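Local coordinates for acyl-CoA dehydrogenase family protein (Porphyromonas gingivalis, PDB 2OKU) that probably takes part in FAD-dependent dehydrogenation of acyl-CoA substrates, and is represented here by the C-terminal domain of the longer protein, at residues Q32-A37 against L80-A85; R17-Y22 against R44-I49; A65-E70 against D110-A115. All coordinates share one frame; numbering follows the deposited sequence.

Interaction 1. Residues Q32-A37 against L80-A85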
loop_
_atom_site.group_PDB
_atom_site.type_symbol
_atom_site.label_atom_id
_atom_site.label_comp_id
_atom_site.label_asym_id
_atom_site.label_seq_id
_atom_site.Cartn_x
_atom_site.Cartn_y
_atom_site.Cartn_z
ATOM N N GLN A 32 0.439 13.766 -10.949
ATOM C CA GLN A 32 -0.045 13.315 -12.241
ATOM C C GLN A 32 0.743 12.103 -12.793
ATOM O O GLN A 32 0.145 11.169 -13.308
ATOM C CB GLN A 32 -0.097 14.480 -13.237
ATOM C CG GLN A 32 -0.702 14.154 -14.602
ATOM C CD GLN A 32 -2.174 13.748 -14.543
ATOM O OE1 GLN A 32 -2.924 14.250 -13.719
ATOM N NE2 GLN A 32 -2.586 12.840 -15.430
ATOM N N PRO A 33 2.088 12.115 -12.695
ATOM C CA PRO A 33 2.803 10.913 -13.151
ATOM C C PRO A 33 2.383 9.646 -12.411
ATOM O O PRO A 33 2.215 8.593 -13.047
ATOM C CB PRO A 33 4.282 11.263 -12.903
ATOM C CG PRO A 33 4.309 12.786 -13.013
ATOM C CD PRO A 33 3.023 13.184 -12.294
HETATM N N MSE A 34 2.165 9.745 -11.100
HETATM C CA MSE A 34 1.712 8.598 -10.354
HETATM C C MSE A 34 0.336 8.146 -10.830
HETATM O O MSE A 34 0.110 6.956 -10.982
HETATM C CB MSE A 34 1.679 8.837 -8.843
HETATM C CG MSE A 34 1.224 7.597 -8.091
HETATM SE SE MSE A 34 1.489 7.842 -6.135
HETATM C CE MSE A 34 1.089 5.964 -5.600
ATOM N N LYS A 35 -0.569 9.092 -11.076
ATOM C CA LYS A 35 -1.893 8.759 -11.584
ATOM C C LYS A 35 -1.819 7.987 -12.927
ATOM O O LYS A 35 -2.518 6.978 -13.127
ATOM C CB LYS A 35 -2.732 10.031 -11.705
ATOM C CG LYS A 35 -4.110 9.820 -12.215
ATOM C CD LYS A 35 -4.923 11.108 -12.061
ATOM C CE LYS A 35 -6.242 10.976 -12.656
ATOM N NZ LYS A 35 -6.953 12.283 -12.741
ATOM N N GLU A 36 -0.949 8.439 -13.826
ATOM C CA GLU A 36 -0.758 7.793 -15.113
ATOM C C GLU A 36 -0.108 6.405 -14.967
ATOM O O GLU A 36 -0.506 5.462 -15.658
ATOM C CB GLU A 36 0.052 8.693 -16.055
ATOM C CG GLU A 36 -0.744 9.953 -16.428
ATOM C CD GLU A 36 0.055 11.022 -17.179
ATOM O OE1 GLU A 36 1.270 10.834 -17.417
ATOM O OE2 GLU A 36 -0.558 12.064 -17.522
ATOM N N ALA A 37 0.856 6.277 -14.067
ATOM C CA ALA A 37 1.475 4.959 -13.794
ATOM C C ALA A 37 0.449 3.956 -13.244
ATOM O O ALA A 37 0.440 2.787 -13.627
ATOM C CB ALA A 37 2.633 5.109 -12.814
ATOM N N LEU A 80 -5.162 3.916 -3.485
ATOM C CA LEU A 80 -5.474 4.372 -2.129
ATOM C C LEU A 80 -4.363 5.255 -1.590
ATOM O O LEU A 80 -4.611 6.285 -0.942
ATOM C CB LEU A 80 -5.713 3.197 -1.190
ATOM C CG LEU A 80 -6.821 2.248 -1.594
ATOM C CD1 LEU A 80 -6.878 1.054 -0.624
ATOM C CD2 LEU A 80 -8.164 2.982 -1.640
ATOM N N LEU A 81 -3.129 4.877 -1.899
ATOM C CA LEU A 81 -1.968 5.649 -1.462
ATOM C C LEU A 81 -1.824 6.970 -2.247
ATOM O O LEU A 81 -1.489 8.003 -1.672
ATOM C CB LEU A 81 -0.702 4.781 -1.544
ATOM C CG LEU A 81 -0.753 3.463 -0.782
ATOM C CD1 LEU A 81 0.699 2.821 -0.799
ATOM C CD2 LEU A 81 -1.333 3.598 0.635
HETATM N N MSE A 82 -2.125 6.946 -3.539
HETATM C CA MSE A 82 -2.195 8.185 -4.333
HETATM C C MSE A 82 -3.200 9.168 -3.712
HETATM O O MSE A 82 -2.943 10.357 -3.623
HETATM C CB MSE A 82 -2.584 7.880 -5.786
HETATM C CG MSE A 82 -2.176 8.880 -6.857
HETATM SE SE MSE A 82 -3.619 9.121 -8.187
HETATM C CE MSE A 82 -4.321 9.990 -6.656
ATOM N N LEU A 83 -4.363 8.662 -3.316
ATOM C CA LEU A 83 -5.392 9.514 -2.705
ATOM C C LEU A 83 -4.902 10.093 -1.383
ATOM O O LEU A 83 -5.151 11.253 -1.097
ATOM C CB LEU A 83 -6.702 8.737 -2.558
ATOM C CG LEU A 83 -7.412 8.333 -3.867
ATOM C CD1 LEU A 83 -8.609 7.436 -3.557
ATOM C CD2 LEU A 83 -7.876 9.527 -4.699
ATOM N N ALA A 84 -4.160 9.304 -0.607
ATOM C CA ALA A 84 -3.548 9.813 0.619
ATOM C C ALA A 84 -2.562 10.951 0.340
ATOM O O ALA A 84 -2.563 11.970 1.053
ATOM C CB ALA A 84 -2.877 8.693 1.398
ATOM N N ALA A 85 -1.725 10.780 -0.687
ATOM C CA ALA A 85 -0.752 11.801 -1.084
ATOM C C ALA A 85 -1.412 13.033 -1.691
ATOM O O ALA A 85 -0.879 14.131 -1.581
ATOM C CB ALA A 85 0.289 11.216 -2.069
#
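M34, K35 and M82 meet without any flat group between them, as the flat groups of Q32-A37 lie on the other flank of that helix. There the amide of Q32 bonds the carboxylate of E36 one turn on, Q32 NE2 to E36 OE2 3.0 Å, in the amide plane but 34° out of the carboxylate plane, on the anti side. The contact itself is apolar. M34 and M82, both selenomethionine, run past each other in opposite directions, with M34 CG 3.8 Å from M82 CG. With CG anti to the backbone N (chi1 -179°) and the chain straight beyond it, M34 carries its selenium alongside M82 CG at 3.9 Å and its CE to the opposing backbone, 3.9 Å from M82 N. M82 is bent instead: chi3 of 72° follows a twisted chi2, and its selenium settles against the root of K35, 3.7 Å from K35 CB. This joins the start of helix 32-53 to the late turns of helix 58-87, two successive antiparallel helices of the C-terminal helical bundle. A95 of helix 92-115 touches M34, and V27 covers both M82 and K35. Beyond its CB the K35 chain leads away, and NZ hydrogen-bonds the carbonyl oxygen of T25. On the far flank of L80-A85, L80 and A84 pack against A84 and L80 of the second subunit, respectively.

Interaction 2. Residues R17-Y22 against R44-I49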
loop_
_atom_site.group_PDB
_atom_site.type_symbol
_atom_site.label_atom_id
_atom_site.label_comp_id
_atom_site.label_asym_id
_atom_site.label_seq_id
_atom_site.Cartn_x
_atom_site.Cartn_y
_atom_site.Cartn_z
ATOM N N ARG A 17 -14.080 0.629 -10.714
ATOM C CA ARG A 17 -14.009 1.684 -9.695
ATOM C C ARG A 17 -12.778 2.602 -9.910
ATOM O O ARG A 17 -12.865 3.857 -9.799
ATOM C CB ARG A 17 -14.016 1.122 -8.267
ATOM C CG ARG A 17 -14.114 2.265 -7.259
ATOM C CD ARG A 17 -14.438 1.824 -5.868
ATOM N NE ARG A 17 -14.740 3.011 -5.064
ATOM C CZ ARG A 17 -14.947 3.001 -3.754
ATOM N NH1 ARG A 17 -14.905 1.869 -3.067
ATOM N NH2 ARG A 17 -15.194 4.143 -3.130
ATOM N N ILE A 18 -11.650 1.976 -10.225
ATOM C CA ILE A 18 -10.449 2.710 -10.544
ATOM C C ILE A 18 -10.721 3.691 -11.689
ATOM O O ILE A 18 -10.402 4.878 -11.590
ATOM C CB ILE A 18 -9.297 1.760 -10.949
ATOM C CG1 ILE A 18 -8.706 1.122 -9.664
ATOM C CG2 ILE A 18 -8.239 2.544 -11.792
ATOM C CD1 ILE A 18 -7.737 -0.024 -9.915
ATOM N N ARG A 19 -11.312 3.205 -12.764
ATOM C CA ARG A 19 -11.488 4.034 -13.946
ATOM C C ARG A 19 -12.582 5.090 -13.780
ATOM O O ARG A 19 -12.433 6.226 -14.239
ATOM C CB ARG A 19 -11.763 3.162 -15.165
ATOM C CG ARG A 19 -10.552 2.403 -15.588
ATOM C CD ARG A 19 -10.892 1.326 -16.570
ATOM N NE ARG A 19 -9.694 0.657 -17.008
ATOM C CZ ARG A 19 -9.668 -0.479 -17.694
ATOM N NH1 ARG A 19 -10.794 -1.090 -18.034
ATOM N NH2 ARG A 19 -8.497 -0.983 -18.052
ATOM N N GLU A 20 -13.659 4.715 -13.098
ATOM C CA GLU A 20 -14.853 5.555 -12.989
ATOM C C GLU A 20 -14.784 6.535 -11.820
ATOM O O GLU A 20 -15.379 7.610 -11.894
ATOM C CB GLU A 20 -16.131 4.670 -12.933
ATOM C CG GLU A 20 -16.355 3.882 -14.224
ATOM C CD GLU A 20 -17.376 2.702 -14.127
ATOM O OE1 GLU A 20 -18.191 2.630 -13.187
ATOM O OE2 GLU A 20 -17.345 1.834 -15.036
ATOM N N GLU A 21 -14.047 6.204 -10.761
ATOM C CA GLU A 21 -13.914 7.064 -9.591
ATOM C C GLU A 21 -12.475 7.529 -9.354
ATOM O O GLU A 21 -12.189 8.729 -9.399
ATOM C CB GLU A 21 -14.423 6.379 -8.318
ATOM C CG GLU A 21 -14.332 7.279 -7.091
ATOM C CD GLU A 21 -14.856 6.638 -5.796
ATOM O OE1 GLU A 21 -15.586 5.637 -5.877
ATOM O OE2 GLU A 21 -14.547 7.180 -4.705
ATOM N N TYR A 22 -11.572 6.600 -9.064
ATOM C CA TYR A 22 -10.241 7.030 -8.597
ATOM C C TYR A 22 -9.461 7.792 -9.671
ATOM O O TYR A 22 -8.783 8.783 -9.375
ATOM C CB TYR A 22 -9.420 5.858 -8.106
ATOM C CG TYR A 22 -9.997 5.064 -6.970
ATOM C CD1 TYR A 22 -10.833 5.639 -6.018
ATOM C CD2 TYR A 22 -9.688 3.708 -6.831
ATOM C CE1 TYR A 22 -11.362 4.885 -4.977
ATOM C CE2 TYR A 22 -10.194 2.960 -5.777
ATOM C CZ TYR A 22 -11.023 3.549 -4.848
ATOM O OH TYR A 22 -11.522 2.792 -3.803
ATOM N N ARG A 44 -2.688 -3.304 -17.048
ATOM C CA ARG A 44 -1.857 -4.528 -16.954
ATOM C C ARG A 44 -2.583 -5.644 -16.199
ATOM O O ARG A 44 -2.585 -6.805 -16.633
ATOM C CB ARG A 44 -0.529 -4.232 -16.256
ATOM C CG ARG A 44 0.595 -5.184 -16.555
ATOM C CD ARG A 44 1.624 -4.422 -17.386
ATOM N NE ARG A 44 2.674 -5.238 -17.981
ATOM C CZ ARG A 44 3.791 -5.613 -17.385
ATOM N NH1 ARG A 44 4.023 -5.306 -16.110
ATOM N NH2 ARG A 44 4.676 -6.330 -18.084
ATOM N N ALA A 45 -3.223 -5.293 -15.085
ATOM C CA ALA A 45 -4.035 -6.268 -14.340
ATOM C C ALA A 45 -5.190 -6.838 -15.195
ATOM O O ALA A 45 -5.368 -8.029 -15.262
ATOM C CB ALA A 45 -4.587 -5.629 -13.041
ATOM N N GLU A 46 -5.949 -5.963 -15.854
ATOM C CA GLU A 46 -7.050 -6.369 -16.715
ATOM C C GLU A 46 -6.539 -7.284 -17.820
ATOM O O GLU A 46 -7.167 -8.286 -18.127
ATOM C CB GLU A 46 -7.732 -5.135 -17.327
ATOM C CG GLU A 46 -8.903 -5.436 -18.271
ATOM C CD GLU A 46 -9.527 -4.180 -18.821
ATOM O OE1 GLU A 46 -8.802 -3.415 -19.501
ATOM O OE2 GLU A 46 -10.717 -3.951 -18.543
ATOM N N ALA A 47 -5.420 -6.904 -18.433
ATOM C CA ALA A 47 -4.870 -7.665 -19.560
ATOM C C ALA A 47 -4.439 -9.051 -19.103
ATOM O O ALA A 47 -4.679 -10.023 -19.798
ATOM C CB ALA A 47 -3.703 -6.932 -20.210
ATOM N N LEU A 48 -3.820 -9.147 -17.933
ATOM C CA LEU A 48 -3.363 -10.460 -17.416
ATOM C C LEU A 48 -4.548 -11.365 -17.056
ATOM O O LEU A 48 -4.536 -12.554 -17.337
ATOM C CB LEU A 48 -2.438 -10.302 -16.206
ATOM C CG LEU A 48 -1.755 -11.603 -15.774
ATOM C CD1 LEU A 48 -0.760 -12.072 -16.864
ATOM C CD2 LEU A 48 -1.046 -11.433 -14.409
ATOM N N ILE A 49 -5.587 -10.777 -16.457
ATOM C CA ILE A 49 -6.813 -11.528 -16.185
ATOM C C ILE A 49 -7.380 -12.095 -17.485
ATOM O O ILE A 49 -7.711 -13.281 -17.520
ATOM C CB ILE A 49 -7.865 -10.653 -15.465
ATOM C CG1 ILE A 49 -7.351 -10.356 -14.053
ATOM C CG2 ILE A 49 -9.268 -11.352 -15.454
ATOM C CD1 ILE A 49 -8.058 -9.180 -13.307
#
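R19 NH2 is shared by two acids of helix 32-53: it donates to E46 OE1 at 2.8 Å in an almost straight bond, and it also forms a salt bridge with D43. The second terminal nitrogen completes an end-on, two-bond grip, R19 NH1 reaching E46 OE2 at 2.9 Å along a more bent path. Guanidinium and carboxylate planes stand 63° apart. E46 OE1 lies in the guanidinium plane, whereas both arginine nitrogens approach their oxygens from above the carboxylate plane. Both side chains are extended and cross at about a right angle. In R19, CG stands anti to the carbonyl carbon (chi1 -71°), in E46 anti to the backbone N (chi1 179°), and the pair ties the short helix 13-22 to the long helix 32-53 on the surface of the C-terminal helical domain. Helix 13-22 ends in a wider pi-type turn, where R17 O accepts both E21 N at 2.8 Å and Y22 N at 3.1 Å. R17 NE binds E21 OE1 at 2.9 Å, while the hydroxyl of Y22 lies over one face of the R17 guanidinium. I18 and Y22 pack on H79 and L83 of helix 58-87. The link between R17-Y22 and R44-I49 is this one charge-assisted, doubly hydrogen-bonded pair; the shared guanidinium would be expected to keep E46 and D43 ionised, and the two-bond grip to limit rotation of both ends.

Interaction 3. Residues A65-E70 against D110-A115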
loop_
_atom_site.group_PDB
_atom_site.type_symbol
_atom_site.label_atom_id
_atom_site.label_comp_id
_atom_site.label_asym_id
_atom_site.label_seq_id
_atom_site.Cartn_x
_atom_site.Cartn_y
_atom_site.Cartn_z
ATOM N N ALA A 65 -5.604 -18.000 -9.641
ATOM C CA ALA A 65 -6.559 -17.098 -8.958
ATOM C C ALA A 65 -5.945 -16.118 -7.976
ATOM O O ALA A 65 -6.192 -14.912 -8.067
ATOM C CB ALA A 65 -7.708 -17.902 -8.269
ATOM N N ARG A 66 -5.152 -16.613 -7.034
ATOM C CA ARG A 66 -4.541 -15.753 -6.039
ATOM C C ARG A 66 -3.598 -14.722 -6.687
ATOM O O ARG A 66 -3.558 -13.573 -6.253
ATOM C CB ARG A 66 -3.792 -16.563 -5.018
ATOM C CG ARG A 66 -3.128 -15.743 -3.976
ATOM C CD ARG A 66 -2.257 -16.592 -3.083
ATOM N NE ARG A 66 -3.019 -17.500 -2.230
ATOM C CZ ARG A 66 -2.458 -18.229 -1.263
ATOM N NH1 ARG A 66 -1.142 -18.137 -1.050
ATOM N NH2 ARG A 66 -3.203 -19.034 -0.496
ATOM N N ARG A 67 -2.868 -15.118 -7.732
ATOM C CA ARG A 67 -2.012 -14.151 -8.466
ATOM C C ARG A 67 -2.817 -13.045 -9.172
ATOM O O ARG A 67 -2.392 -11.882 -9.215
ATOM C CB ARG A 67 -1.124 -14.878 -9.477
ATOM C CG ARG A 67 -0.013 -15.608 -8.817
ATOM C CD ARG A 67 0.795 -16.408 -9.820
ATOM N NE ARG A 67 1.605 -17.272 -9.042
ATOM C CZ ARG A 67 1.377 -18.565 -8.778
ATOM N NH1 ARG A 67 0.396 -19.276 -9.299
ATOM N NH2 ARG A 67 2.211 -19.147 -7.989
ATOM N N LEU A 68 -3.984 -13.398 -9.697
ATOM C CA LEU A 68 -4.845 -12.397 -10.327
ATOM C C LEU A 68 -5.416 -11.445 -9.281
ATOM O O LEU A 68 -5.528 -10.253 -9.550
ATOM C CB LEU A 68 -5.949 -13.063 -11.118
ATOM C CG LEU A 68 -5.488 -13.925 -12.311
ATOM C CD1 LEU A 68 -6.721 -14.525 -12.989
ATOM C CD2 LEU A 68 -4.610 -13.120 -13.296
ATOM N N VAL A 69 -5.778 -11.973 -8.105
ATOM C CA VAL A 69 -6.145 -11.128 -6.968
ATOM C C VAL A 69 -4.991 -10.155 -6.612
ATOM O O VAL A 69 -5.192 -8.937 -6.538
ATOM C CB VAL A 69 -6.551 -11.937 -5.723
ATOM C CG1 VAL A 69 -6.757 -10.979 -4.527
ATOM C CG2 VAL A 69 -7.800 -12.802 -5.969
ATOM N N GLU A 70 -3.786 -10.687 -6.416
ATOM C CA GLU A 70 -2.627 -9.867 -6.105
ATOM C C GLU A 70 -2.344 -8.794 -7.157
ATOM O O GLU A 70 -2.059 -7.649 -6.817
ATOM C CB GLU A 70 -1.395 -10.731 -5.949
ATOM C CG GLU A 70 -1.422 -11.607 -4.735
ATOM C CD GLU A 70 -0.168 -12.480 -4.698
ATOM O OE1 GLU A 70 0.964 -11.907 -4.875
ATOM O OE2 GLU A 70 -0.332 -13.702 -4.507
ATOM N N ASP A 110 3.073 -10.912 -13.686
ATOM C CA ASP A 110 2.813 -10.921 -15.133
ATOM C C ASP A 110 3.754 -11.891 -15.906
ATOM O O ASP A 110 3.300 -12.683 -16.714
ATOM C CB ASP A 110 2.975 -9.500 -15.683
ATOM C CG ASP A 110 2.518 -9.392 -17.107
ATOM O OD1 ASP A 110 1.311 -9.398 -17.326
ATOM O OD2 ASP A 110 3.378 -9.302 -17.993
ATOM N N SER A 111 5.047 -11.807 -15.623
ATOM C CA SER A 111 6.079 -12.666 -16.218
ATOM C C SER A 111 5.827 -14.165 -15.934
ATOM O O SER A 111 5.812 -14.991 -16.848
ATOM C CB SER A 111 7.452 -12.209 -15.719
ATOM O OG SER A 111 8.480 -13.044 -16.233
ATOM N N TYR A 112 5.582 -14.483 -14.667
ATOM C CA TYR A 112 5.283 -15.844 -14.254
ATOM C C TYR A 112 4.053 -16.414 -14.926
ATOM O O TYR A 112 4.104 -17.492 -15.502
ATOM C CB TYR A 112 5.126 -15.949 -12.725
ATOM C CG TYR A 112 4.705 -17.370 -12.327
ATOM C CD1 TYR A 112 5.664 -18.353 -12.120
ATOM C CD2 TYR A 112 3.380 -17.704 -12.200
ATOM C CE1 TYR A 112 5.305 -19.662 -11.780
ATOM C CE2 TYR A 112 2.993 -19.009 -11.843
ATOM C CZ TYR A 112 3.980 -19.977 -11.640
ATOM O OH TYR A 112 3.625 -21.261 -11.295
ATOM N N VAL A 113 2.940 -15.687 -14.847
ATOM C CA VAL A 113 1.668 -16.149 -15.407
ATOM C C VAL A 113 1.729 -16.329 -16.921
ATOM O O VAL A 113 1.214 -17.328 -17.468
ATOM C CB VAL A 113 0.509 -15.218 -14.995
ATOM C CG1 VAL A 113 -0.797 -15.571 -15.742
ATOM C CG2 VAL A 113 0.339 -15.279 -13.467
ATOM N N ARG A 114 2.373 -15.383 -17.595
ATOM C CA ARG A 114 2.513 -15.446 -19.048
ATOM C C ARG A 114 3.483 -16.538 -19.537
ATOM O O ARG A 114 3.333 -17.036 -20.651
ATOM C CB ARG A 114 2.891 -14.064 -19.591
ATOM C CG ARG A 114 1.696 -13.089 -19.518
ATOM C CD ARG A 114 2.047 -11.707 -20.064
ATOM N NE ARG A 114 0.930 -10.783 -19.860
ATOM C CZ ARG A 114 -0.104 -10.672 -20.687
ATOM N NH1 ARG A 114 -0.155 -11.402 -21.792
ATOM N NH2 ARG A 114 -1.071 -9.804 -20.430
ATOM N N ALA A 115 4.456 -16.898 -18.714
ATOM C CA ALA A 115 5.425 -17.951 -19.057
ATOM C C ALA A 115 4.931 -19.345 -18.659
ATOM O O ALA A 115 5.499 -20.352 -19.063
ATOM C CB ALA A 115 6.752 -17.670 -18.429
#
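R67 sets a guanidinium face against CE2 of Y112, with R67 CZ 3.5 Å from Y112 CE2. Y112 CE2 sits over the centre of that face, while relative to the tyrosine ring the approach is oblique, and the two planes are 38° apart. The contact follows the arginine chain inward: R67 NE is 3.6 Å from Y112 CE2, and R67 CD is 3.7 Å from Y112 CD2. The same methylene also meets the neighbouring valine, R67 CD to V113 CG2 3.8 Å, so the aliphatic part of R67 is wedged where Y112 and V113 adjoin. With CG opposite the carbonyl carbon (chi1 -74°) and the chain straight as far as NE, R67 spans the gap to helix 92-115; chi4 of 100° then turns the guanidinium sharply out of line with its chain, so that a face meets the ring.

In the second shell, Q64 touches all three: its OE1 accepts a hydrogen bond from R67 NH1, and its side chain lies against Y112 and V113, while F63 also packs on Y112. Helix 58-87 is kinked here, the amides of R66 and R67 lacking a bond to the preceding turn. On helix 92-115, R114 NE bonds D110 OD1 at 2.9 Å on the syn side, a salt bridge one turn long.

The contact ties the first half of helix 58-87 to the last turns of helix 92-115, two helices that pack antiparallel in the helical bundle of the acyl-CoA dehydrogenase C-terminal domain. Helix 32-53 packs against the latter, L48 and V52 touching V113 and F51 touching R114, and I6 near the N-terminus covers A65 and V69. V69 meets F91 and E70 meets S94, both of the second subunit.

Overall arrangement
Interaction 1 and interaction 3 lie on opposite sides of the chain's centre, about 23 Å apart between centres, and both use helix 58-87. Interaction 2 is about 14 Å from the first and 15 Å from the third, centre to centre, and touches both: Y22 packs on L80 and L83, and L48 on D110 and V113, while R44 makes a long, weak ion pair with D110. Interactions 1 and 2 share helix 32-53 and alternate along the chain, as do interactions 1 and 3, whereas interaction 2 closes before interaction 3 opens. Together they join helices 13-22, 32-53, 58-87 and 92-115 into one bundle, and the segments of interactions 1 and 3 also meet the second subunit of the dimer.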